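Local coordinates for site-specific recombinase, resolvase family protein (Streptococcus pneumoniae, PDB 3GUV) that probably binds DNA and catalyses site-specific recombination as a serine recombinase of the resolvase family, at residues A[105-110]-A[115-120]; A[79-82]-A[86-89]; A[32-35]-A[39-42]; A[26-31]-A[45-50]. All blocks are in the same frame, centred on the assembly; numbering follows the deposited sequence.

Contact 1 (A[105-110]-A[115-120]); sequences GVNLIC and IDSSKD
N107 opens the contact: its OD1 accepts a hydrogen bond from the hydroxyl of S117, 2.7 Å from OG, in the amide plane and on a lone pair. With CG turned beside its backbone N (chi1 -82°), the amide reaches the 3-10 turn at S117 and S118, and its ND2 lies against CB of S118. The same OD1 takes a bond from Q102 of helix 91-103. At L108 the backbone is gripped at both ends. Its N donates to OG of S117 at 2.9 Å in an almost straight line (177°), and its O receives N of S117, also at 2.9 Å. Serine suits this place because a small hydroxyl can stand in for a backbone carbonyl where strand pairing gives way to a turn. I109 and D116 form a non-hydrogen-bonded antiparallel pair whose side chains run side by side, CG1 of I109 meeting the carboxylate carbon of D116 at 4.0 Å. That carboxylate is occupied in its own segment: OD1 accepts N of S118, which makes an Asx turn, and OG of S118, both from one face, and OD2 has a weak salt bridge to K119. C110 closes the hairpin as a hydrogen-bonded pair with I115, its N 2.9 Å from O of I115, while the return bond from N of I115 to O of C110 is longer (3.3 Å) and bent. Their CB atoms touch on the face shared with L108. The chemistry implies that backbone pairing ends at S117, where OG, held by OD1 of N107, accepts the N-H of L108, while D116 shapes the following turn.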
loop_
_atom_site.group_PDB
_atom_site.type_symbol
_atom_site.label_atom_id
_atom_site.label_comp_id
_atom_site.label_asym_id
_atom_site.label_seq_id
_atom_site.Cartn_x
_atom_site.Cartn_y
_atom_site.Cartn_z
ATOM N N GLY A 105 -22.253 0.971 3.513
ATOM C CA GLY A 105 -22.386 2.424 3.823
ATOM C C GLY A 105 -21.349 3.107 4.748
ATOM O O GLY A 105 -21.514 4.289 5.083
ATOM N N VAL A 106 -20.275 2.396 5.129
ATOM C CA VAL A 106 -19.349 2.861 6.190
ATOM C C VAL A 106 -17.946 3.217 5.620
ATOM O O VAL A 106 -17.344 2.438 4.854
ATOM C CB VAL A 106 -19.274 1.816 7.334
ATOM C CG1 VAL A 106 -18.274 2.238 8.450
ATOM C CG2 VAL A 106 -20.703 1.557 7.952
ATOM N N ASN A 107 -17.469 4.419 5.970
ATOM C CA ASN A 107 -16.131 4.888 5.618
ATOM C C ASN A 107 -15.115 4.856 6.781
ATOM O O ASN A 107 -15.470 4.656 7.952
ATOM C CB ASN A 107 -16.229 6.278 4.993
ATOM C CG ASN A 107 -16.603 6.219 3.509
ATOM O OD1 ASN A 107 -15.787 5.863 2.661
ATOM N ND2 ASN A 107 -17.847 6.546 3.211
ATOM N N LEU A 108 -13.845 5.019 6.435
ATOM C CA LEU A 108 -12.730 4.877 7.365
ATOM C C LEU A 108 -11.998 6.195 7.546
ATOM O O LEU A 108 -11.657 6.863 6.545
ATOM C CB LEU A 108 -11.751 3.819 6.881
ATOM C CG LEU A 108 -10.589 3.501 7.852
ATOM C CD1 LEU A 108 -11.088 2.686 9.091
ATOM C CD2 LEU A 108 -9.508 2.732 7.032
ATOM N N ILE A 109 -11.796 6.553 8.817
ATOM C CA ILE A 109 -10.991 7.701 9.231
ATOM C C ILE A 109 -9.850 7.147 10.055
ATOM O O ILE A 109 -10.067 6.313 10.943
ATOM C CB ILE A 109 -11.802 8.783 10.015
ATOM C CG1 ILE A 109 -12.933 9.320 9.135
ATOM C CG2 ILE A 109 -10.884 9.975 10.462
ATOM C CD1 ILE A 109 -13.799 10.450 9.778
ATOM N N CYS A 110 -8.632 7.507 9.642
ATOM C CA CYS A 110 -7.393 7.238 10.350
ATOM C C CYS A 110 -6.999 8.550 10.915
ATOM O O CYS A 110 -6.598 9.459 10.191
ATOM C CB CYS A 110 -6.296 6.764 9.415
ATOM S SG CYS A 110 -6.793 5.337 8.477
ATOM N N ILE A 115 -6.262 10.371 7.049
ATOM C CA ILE A 115 -6.887 9.761 5.883
ATOM C C ILE A 115 -8.378 9.615 6.186
ATOM O O ILE A 115 -8.749 9.218 7.281
ATOM C CB ILE A 115 -6.319 8.341 5.596
ATOM C CG1 ILE A 115 -4.887 8.386 5.026
ATOM C CG2 ILE A 115 -7.227 7.607 4.637
ATOM C CD1 ILE A 115 -4.239 6.973 4.866
ATOM N N ASP A 116 -9.213 9.971 5.217
ATOM C CA ASP A 116 -10.664 9.872 5.336
ATOM C C ASP A 116 -11.160 9.369 3.978
ATOM O O ASP A 116 -11.089 10.111 2.967
ATOM C CB ASP A 116 -11.255 11.251 5.688
ATOM C CG ASP A 116 -12.786 11.289 5.643
ATOM O OD1 ASP A 116 -13.436 10.342 5.121
ATOM O OD2 ASP A 116 -13.348 12.296 6.144
ATOM N N SER A 117 -11.609 8.111 3.938
ATOM C CA SER A 117 -12.016 7.488 2.699
ATOM C C SER A 117 -13.286 8.096 2.040
ATOM O O SER A 117 -13.490 7.909 0.850
ATOM C CB SER A 117 -12.153 5.973 2.876
ATOM O OG SER A 117 -13.275 5.604 3.660
ATOM N N SER A 118 -14.105 8.835 2.782
ATOM C CA SER A 118 -15.304 9.487 2.216
ATOM C C SER A 118 -14.950 10.707 1.340
ATOM O O SER A 118 -15.712 11.060 0.457
ATOM C CB SER A 118 -16.264 9.932 3.324
ATOM O OG SER A 118 -15.780 11.100 3.978
ATOM N N LYS A 119 -13.800 11.338 1.600
ATOM C CA LYS A 119 -13.316 12.473 0.807
ATOM C C LYS A 119 -12.624 12.043 -0.489
ATOM O O LYS A 119 -11.993 12.859 -1.130
ATOM C CB LYS A 119 -12.340 13.322 1.624
ATOM C CG LYS A 119 -12.946 13.921 2.871
ATOM C CD LYS A 119 -14.056 14.897 2.535
ATOM C CE LYS A 119 -14.192 15.951 3.619
ATOM N NZ LYS A 119 -14.340 15.350 4.982
ATOM N N ASP A 120 -12.759 10.776 -0.877
ATOM C CA ASP A 120 -12.078 10.240 -2.056
ATOM C C ASP A 120 -12.747 10.706 -3.366
ATOM O O ASP A 120 -13.777 10.171 -3.792
ATOM C CB ASP A 120 -12.029 8.702 -1.961
ATOM C CG ASP A 120 -10.814 8.103 -2.662
ATOM O OD1 ASP A 120 -9.920 8.885 -3.081
ATOM O OD2 ASP A 120 -10.759 6.849 -2.787
#

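Contact 2 (A[79-82]-A[86-89]); sequences VLVF and RFAR
V81 turns one methyl to F87, meeting the phenylalanine near the base of its ring. CG1 of V81 lies 3.6 Å from CD1 of F87 and also touches CB and CG, approaching the ring obliquely. Two torsions bring them together: CG1 of V81 sits beside its own backbone N (chi1 -56°), and the ring of F87 stands anti to its backbone N (chi1 172°). A beta-branched valine fits the end of a strand, and a large flat phenylalanine can pack against the strand, L108 and helix 91-103 at once. The strand is 78-81, inside the resolvase-type sheet, and the loop leads on to helix 91-103; L108 belongs to the neighbouring strand, and T97 is the residue of the helix that F87 meets. No direct hydrogen bond joins the two segments. Instead a water bridges them, accepting from N of F82 at 2.9 Å and donating to O of R86 at 2.9 Å. The carbonyl of R86 also faces CB of V81, its O 4.0 Å from that atom. The bond to CB of R86 points at the strand, but the guanidinium ends in a salt bridge with E138 of the second subunit.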
loop_
_atom_site.group_PDB
_atom_site.type_symbol
_atom_site.label_atom_id
_atom_site.label_comp_id
_atom_site.label_asym_id
_atom_site.label_seq_id
_atom_site.Cartn_x
_atom_site.Cartn_y
_atom_site.Cartn_z
ATOM N N VAL A 79 -15.912 4.279 10.773
ATOM C CA VAL A 79 -15.014 3.723 11.815
ATOM C C VAL A 79 -13.777 4.604 11.909
ATOM O O VAL A 79 -13.111 4.891 10.868
ATOM C CB VAL A 79 -14.499 2.303 11.517
ATOM C CG1 VAL A 79 -13.479 1.865 12.576
ATOM C CG2 VAL A 79 -15.657 1.295 11.365
ATOM N N LEU A 80 -13.477 5.055 13.123
ATOM C CA LEU A 80 -12.243 5.742 13.408
ATOM C C LEU A 80 -11.230 4.736 13.945
ATOM O O LEU A 80 -11.515 4.019 14.900
ATOM C CB LEU A 80 -12.455 6.848 14.447
ATOM C CG LEU A 80 -13.121 8.181 14.064
ATOM C CD1 LEU A 80 -14.446 8.080 13.314
ATOM C CD2 LEU A 80 -13.291 8.974 15.391
ATOM N N VAL A 81 -10.065 4.696 13.299
ATOM C CA VAL A 81 -8.844 4.021 13.772
ATOM C C VAL A 81 -7.746 5.069 14.035
ATOM O O VAL A 81 -7.856 6.252 13.595
ATOM C CB VAL A 81 -8.388 2.950 12.775
ATOM C CG1 VAL A 81 -9.515 1.969 12.538
ATOM C CG2 VAL A 81 -7.940 3.563 11.440
ATOM N N PHE A 82 -6.723 4.700 14.829
ATOM C CA PHE A 82 -5.617 5.625 15.092
ATOM C C PHE A 82 -4.779 5.819 13.813
ATOM O O PHE A 82 -4.547 6.943 13.363
ATOM C CB PHE A 82 -4.735 5.128 16.267
ATOM C CG PHE A 82 -3.689 6.144 16.704
ATOM C CD1 PHE A 82 -4.079 7.333 17.293
ATOM C CD2 PHE A 82 -2.341 5.912 16.485
ATOM C CE1 PHE A 82 -3.166 8.262 17.695
ATOM C CE2 PHE A 82 -1.387 6.855 16.875
ATOM C CZ PHE A 82 -1.803 8.028 17.495
ATOM N N ARG A 86 -2.983 0.060 12.688
ATOM C CA ARG A 86 -3.714 -0.306 13.905
ATOM C C ARG A 86 -5.142 -0.602 13.481
ATOM O O ARG A 86 -6.125 -0.130 14.094
ATOM C CB ARG A 86 -3.631 0.807 14.946
ATOM C CG ARG A 86 -2.259 0.943 15.579
ATOM C CD ARG A 86 -1.923 -0.321 16.363
ATOM N NE ARG A 86 -0.691 -0.184 17.112
ATOM C CZ ARG A 86 0.528 -0.219 16.581
ATOM N NH1 ARG A 86 0.713 -0.349 15.273
ATOM N NH2 ARG A 86 1.580 -0.094 17.363
ATOM N N PHE A 87 -5.215 -1.427 12.421
ATOM C CA PHE A 87 -6.441 -1.712 11.715
ATOM C C PHE A 87 -6.274 -2.924 10.800
ATOM O O PHE A 87 -7.085 -3.826 10.842
ATOM C CB PHE A 87 -6.876 -0.465 10.943
ATOM C CG PHE A 87 -8.030 -0.692 10.025
ATOM C CD1 PHE A 87 -9.288 -0.990 10.530
ATOM C CD2 PHE A 87 -7.871 -0.584 8.665
ATOM C CE1 PHE A 87 -10.370 -1.190 9.695
ATOM C CE2 PHE A 87 -8.945 -0.800 7.810
ATOM C CZ PHE A 87 -10.209 -1.101 8.336
ATOM N N ALA A 88 -5.244 -2.930 9.951
ATOM C CA ALA A 88 -5.034 -4.014 8.967
ATOM C C ALA A 88 -3.620 -4.572 9.063
ATOM O O ALA A 88 -2.732 -3.956 9.652
ATOM C CB ALA A 88 -5.310 -3.503 7.560
ATOM N N ARG A 89 -3.421 -5.743 8.470
ATOM C CA ARG A 89 -2.175 -6.487 8.569
ATOM C C ARG A 89 -1.285 -6.362 7.284
ATOM O O ARG A 89 -0.088 -6.636 7.286
ATOM C CB ARG A 89 -2.540 -7.946 8.872
HETATM O O HOH W 1 -6.685 2.010 16.033
#

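Contact 3 (A[32-35]-A[39-42]); sequences KAFA and DYEI
A35 lies at the tight part of the contact, where the last turns of helix 24-37 meet the chain that follows. Its carbonyl oxygen accepts a hydrogen bond from N of Y40 at 3.0 Å, the donor tilted 25° from the carbonyl plane. Its methyl group meets CD1 of I42 at 3.8 Å and also touches CG1 of that residue. Alanine suits the place because its small side chain lets the strand come close to the helix. The ring of Y40, its CG beside the backbone N (chi1 -67°), passes along the helix with its edge toward it: CD2 lies 4.0 Å from CA of A35, and CE2 meets CE2 of F34 at 3.7 Å. F34 is met in the plane of the tyrosine ring, whereas the tyrosine approaches the phenylalanine obliquely. Both rings continue onto I109 of strand 107-110. The helix ends in a Schellman motif, of which the bond from N of Y40 to O of A35 is the longer-range one; D39, at positive phi, is the first residue to leave the helix on the way into edge strand 41-48. The bond to CB of D39 points away from the helix, at an exposed position. On the looser flank, K32 and I42 cross at about a right angle, CG of the lysine 4.0 Å from CD1 of the isoleucine. The aliphatic part of K32 can cover the isoleucine while its charged end runs on to a salt bridge with E45. I42 also rests on V7 and L9 of the adjacent strand 6-12.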
loop_
_atom_site.group_PDB
_atom_site.type_symbol
_atom_site.label_atom_id
_atom_site.label_comp_id
_atom_site.label_asym_id
_atom_site.label_seq_id
_atom_site.Cartn_x
_atom_site.Cartn_y
_atom_site.Cartn_z
ATOM N N LYS A 32 -11.002 10.185 20.874
ATOM C CA LYS A 32 -12.178 10.829 21.467
ATOM C C LYS A 32 -12.140 12.341 21.246
ATOM O O LYS A 32 -13.178 12.921 20.882
ATOM C CB LYS A 32 -12.355 10.459 22.955
ATOM C CG LYS A 32 -12.923 9.055 23.118
ATOM C CD LYS A 32 -12.730 8.486 24.535
ATOM C CE LYS A 32 -12.956 6.991 24.537
ATOM N NZ LYS A 32 -13.641 6.598 25.794
ATOM N N ALA A 33 -10.956 12.971 21.412
ATOM C CA ALA A 33 -10.801 14.427 21.147
ATOM C C ALA A 33 -11.227 14.766 19.726
ATOM O O ALA A 33 -12.022 15.693 19.528
ATOM C CB ALA A 33 -9.368 14.933 21.423
ATOM N N PHE A 34 -10.739 13.984 18.764
ATOM C CA PHE A 34 -11.084 14.120 17.344
ATOM C C PHE A 34 -12.575 13.996 17.111
ATOM O O PHE A 34 -13.150 14.766 16.368
ATOM C CB PHE A 34 -10.349 13.051 16.532
ATOM C CG PHE A 34 -10.614 13.063 15.030
ATOM C CD1 PHE A 34 -9.763 13.746 14.158
ATOM C CD2 PHE A 34 -11.656 12.317 14.484
ATOM C CE1 PHE A 34 -9.976 13.706 12.764
ATOM C CE2 PHE A 34 -11.880 12.271 13.112
ATOM C CZ PHE A 34 -11.022 12.963 12.245
ATOM N N ALA A 35 -13.190 12.999 17.733
ATOM C CA ALA A 35 -14.639 12.851 17.685
ATOM C C ALA A 35 -15.323 14.161 18.146
ATOM O O ALA A 35 -16.190 14.717 17.471
ATOM C CB ALA A 35 -15.079 11.666 18.535
ATOM N N ASP A 39 -17.519 16.990 15.943
ATOM C CA ASP A 39 -18.931 16.875 16.272
ATOM C C ASP A 39 -19.548 15.516 15.878
ATOM O O ASP A 39 -20.722 15.433 15.482
ATOM C CB ASP A 39 -19.716 18.053 15.661
ATOM C CG ASP A 39 -20.799 18.570 16.586
ATOM O OD1 ASP A 39 -21.912 18.849 16.102
ATOM O OD2 ASP A 39 -20.538 18.692 17.802
ATOM N N TYR A 40 -18.752 14.455 16.012
ATOM C CA TYR A 40 -19.237 13.100 15.808
ATOM C C TYR A 40 -19.913 12.595 17.088
ATOM O O TYR A 40 -19.630 13.075 18.208
ATOM C CB TYR A 40 -18.101 12.138 15.439
ATOM C CG TYR A 40 -17.458 12.402 14.091
ATOM C CD1 TYR A 40 -18.239 12.613 12.954
ATOM C CD2 TYR A 40 -16.099 12.422 13.953
ATOM C CE1 TYR A 40 -17.669 12.861 11.716
ATOM C CE2 TYR A 40 -15.514 12.660 12.731
ATOM C CZ TYR A 40 -16.304 12.881 11.618
ATOM O OH TYR A 40 -15.723 13.122 10.421
ATOM N N GLU A 41 -20.788 11.617 16.897
ATOM C CA GLU A 41 -21.439 10.920 17.988
ATOM C C GLU A 41 -20.953 9.474 18.001
ATOM O O GLU A 41 -21.149 8.719 17.039
ATOM C CB GLU A 41 -22.971 10.995 17.850
ATOM C CG GLU A 41 -23.717 10.600 19.120
ATOM C CD GLU A 41 -25.227 10.386 18.950
ATOM O OE1 GLU A 41 -25.930 10.351 19.981
ATOM O OE2 GLU A 41 -25.726 10.238 17.818
ATOM N N ILE A 42 -20.306 9.096 19.099
ATOM C CA ILE A 42 -19.728 7.774 19.239
ATOM C C ILE A 42 -20.863 6.901 19.733
ATOM O O ILE A 42 -21.523 7.245 20.723
ATOM C CB ILE A 42 -18.545 7.742 20.246
ATOM C CG1 ILE A 42 -17.442 8.714 19.800
ATOM C CG2 ILE A 42 -18.007 6.331 20.411
ATOM C CD1 ILE A 42 -16.205 8.843 20.791
#

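Contact 4 (A[26-31]-A[45-50]); sequences AQKSRM and EYEDAG
K28 reaches from helix 24-37 to E47 on strand 41-48, and the two side chains form a salt bridge that is the one close contact between these segments. NZ of K28 donates to OE2 of E47 at 2.7 Å, meeting the syn lone pair, on the side of the other oxygen. OE1 of the same carboxylate stands farther off, at 3.3 Å from NZ, so the ammonium leans on one oxygen more than the other. The side chains cross at about a right angle. E47 is extended beyond CG, with CG anti to its backbone N (chi1 -169°), whereas the lysine bends at chi3 (-67°), which turns CE and NZ in to the carboxylate; CD and CE both lie 3.2 Å from OE2. A long, flexible lysine suits a span between backbones whose nearest CA atoms, those of K28 and E45, are 9.6 Å apart. OE2 has a second donor in the hydroxyl of T11 on strand 6-12, and two such partners would favour the charged carboxylate. E45 lies near but does not join this pair: its OE1 is 6.6 Å from NZ of K28 and is engaged by K32, one helical turn along. The pair lies at the partly exposed margin where helix 24-37 packs over the sheet, with M31 of the helix resting on L9 and T11 of strand 6-12, while Y46 points to helix 60-70 on the other face.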
loop_
_atom_site.group_PDB
_atom_site.type_symbol
_atom_site.label_atom_id
_atom_site.label_comp_id
_atom_site.label_asym_id
_atom_site.label_seq_id
_atom_site.Cartn_x
_atom_site.Cartn_y
_atom_site.Cartn_z
ATOM N N ALA A 26 -3.460 6.738 25.310
ATOM C CA ALA A 26 -3.105 7.957 24.530
ATOM C C ALA A 26 -3.760 7.933 23.155
ATOM O O ALA A 26 -4.261 8.945 22.706
ATOM C CB ALA A 26 -1.599 8.098 24.388
ATOM N N GLN A 27 -3.809 6.775 22.501
ATOM C CA GLN A 27 -4.551 6.656 21.227
ATOM C C GLN A 27 -6.030 6.946 21.381
ATOM O O GLN A 27 -6.560 7.780 20.657
ATOM C CB GLN A 27 -4.384 5.276 20.578
ATOM C CG GLN A 27 -3.044 5.139 19.953
ATOM C CD GLN A 27 -2.695 3.723 19.533
ATOM O OE1 GLN A 27 -3.496 3.006 18.974
ATOM N NE2 GLN A 27 -1.455 3.356 19.757
ATOM N N LYS A 28 -6.670 6.262 22.334
ATOM C CA LYS A 28 -8.100 6.422 22.575
ATOM C C LYS A 28 -8.480 7.859 22.880
ATOM O O LYS A 28 -9.451 8.330 22.337
ATOM C CB LYS A 28 -8.622 5.481 23.678
ATOM C CG LYS A 28 -8.871 4.090 23.154
ATOM C CD LYS A 28 -9.469 3.139 24.218
ATOM C CE LYS A 28 -8.482 2.858 25.314
ATOM N NZ LYS A 28 -8.817 1.570 26.018
ATOM N N SER A 29 -7.742 8.512 23.779
ATOM C CA SER A 29 -7.954 9.949 24.131
ATOM C C SER A 29 -7.899 10.873 22.942
ATOM O O SER A 29 -8.751 11.762 22.792
ATOM C CB SER A 29 -6.929 10.433 25.158
ATOM O OG SER A 29 -6.953 9.564 26.268
ATOM N N ARG A 30 -6.901 10.629 22.096
ATOM C CA ARG A 30 -6.766 11.307 20.855
ATOM C C ARG A 30 -7.972 11.110 19.949
ATOM O O ARG A 30 -8.484 12.064 19.344
ATOM C CB ARG A 30 -5.527 10.806 20.118
ATOM C CG ARG A 30 -5.203 11.705 18.926
ATOM C CD ARG A 30 -4.147 12.697 19.269
ATOM N NE ARG A 30 -2.812 12.132 19.048
ATOM C CZ ARG A 30 -2.177 12.099 17.867
ATOM N NH1 ARG A 30 -2.737 12.581 16.742
ATOM N NH2 ARG A 30 -0.963 11.559 17.807
ATOM N N MET A 31 -8.396 9.867 19.813
ATOM C CA MET A 31 -9.532 9.575 18.985
ATOM C C MET A 31 -10.820 10.212 19.550
ATOM O O MET A 31 -11.607 10.792 18.792
ATOM C CB MET A 31 -9.657 8.072 18.780
ATOM C CG MET A 31 -8.402 7.448 18.061
ATOM S SD MET A 31 -8.216 5.685 18.322
ATOM C CE MET A 31 -9.639 5.267 17.308
ATOM N N GLU A 45 -17.517 1.314 20.845
ATOM C CA GLU A 45 -16.078 1.268 20.962
ATOM C C GLU A 45 -15.693 -0.187 21.021
ATOM O O GLU A 45 -16.274 -0.939 21.817
ATOM C CB GLU A 45 -15.604 1.990 22.216
ATOM C CG GLU A 45 -16.027 3.473 22.249
ATOM C CD GLU A 45 -15.686 4.156 23.551
ATOM O OE1 GLU A 45 -14.481 4.221 23.882
ATOM O OE2 GLU A 45 -16.619 4.643 24.249
ATOM N N TYR A 46 -14.760 -0.587 20.152
ATOM C CA TYR A 46 -14.301 -1.962 20.041
ATOM C C TYR A 46 -12.754 -1.999 20.143
ATOM O O TYR A 46 -12.075 -1.128 19.637
ATOM C CB TYR A 46 -14.714 -2.547 18.705
ATOM C CG TYR A 46 -16.203 -2.610 18.430
ATOM C CD1 TYR A 46 -16.923 -3.776 18.623
ATOM C CD2 TYR A 46 -16.867 -1.504 17.920
ATOM C CE1 TYR A 46 -18.318 -3.821 18.332
ATOM C CE2 TYR A 46 -18.220 -1.521 17.656
ATOM C CZ TYR A 46 -18.942 -2.684 17.844
ATOM O OH TYR A 46 -20.261 -2.679 17.532
ATOM N N GLU A 47 -12.226 -2.997 20.826
ATOM C CA GLU A 47 -10.806 -3.034 21.181
ATOM C C GLU A 47 -10.284 -4.461 21.222
ATOM O O GLU A 47 -10.818 -5.281 21.945
ATOM C CB GLU A 47 -10.582 -2.394 22.548
ATOM C CG GLU A 47 -9.125 -2.163 22.866
ATOM C CD GLU A 47 -8.896 -1.187 24.019
ATOM O OE1 GLU A 47 -8.938 -1.653 25.183
ATOM O OE2 GLU A 47 -8.640 0.032 23.775
ATOM N N ASP A 48 -9.249 -4.746 20.421
ATOM C CA ASP A 48 -8.486 -6.003 20.541
ATOM C C ASP A 48 -7.183 -5.693 21.324
ATOM O O ASP A 48 -6.169 -5.319 20.723
ATOM C CB ASP A 48 -8.173 -6.523 19.147
ATOM C CG ASP A 48 -9.401 -7.066 18.437
ATOM O OD1 ASP A 48 -10.000 -8.004 19.001
ATOM O OD2 ASP A 48 -9.752 -6.573 17.328
ATOM N N ALA A 49 -7.222 -5.780 22.648
ATOM C CA ALA A 49 -6.198 -5.093 23.479
ATOM C C ALA A 49 -4.995 -5.955 23.798
ATOM O O ALA A 49 -4.020 -5.463 24.378
ATOM C CB ALA A 49 -6.795 -4.502 24.762
ATOM N N GLY A 50 -5.034 -7.225 23.388
ATOM C CA GLY A 50 -3.869 -8.094 23.486
ATOM C C GLY A 50 -3.747 -8.563 24.906
ATOM O O GLY A 50 -2.631 -8.632 25.432
#

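In the fold
From the N terminus, helix 24-37 leads through a tight turn into strand 41-48, and contact 3 closes that short connection. Contact 4 joins the same helix and strand farther out and so encloses contact 3; the salt bridge of K32 with E45 links the two. Contact 2 comes next, closing the loop after strand 78-81, and contact 1 then closes the hairpin of strands 107-110 and 115-116; neither overlaps the others along the chain. All four reach one sheet: contacts 1 and 2 through neighbouring strands 107-110 and 78-81, contacts 3 and 4 through edge strand 41-48, with F34 and Y40 packing on I109 and M31 on L80. Contacts 1 and 2 also touch the second subunit.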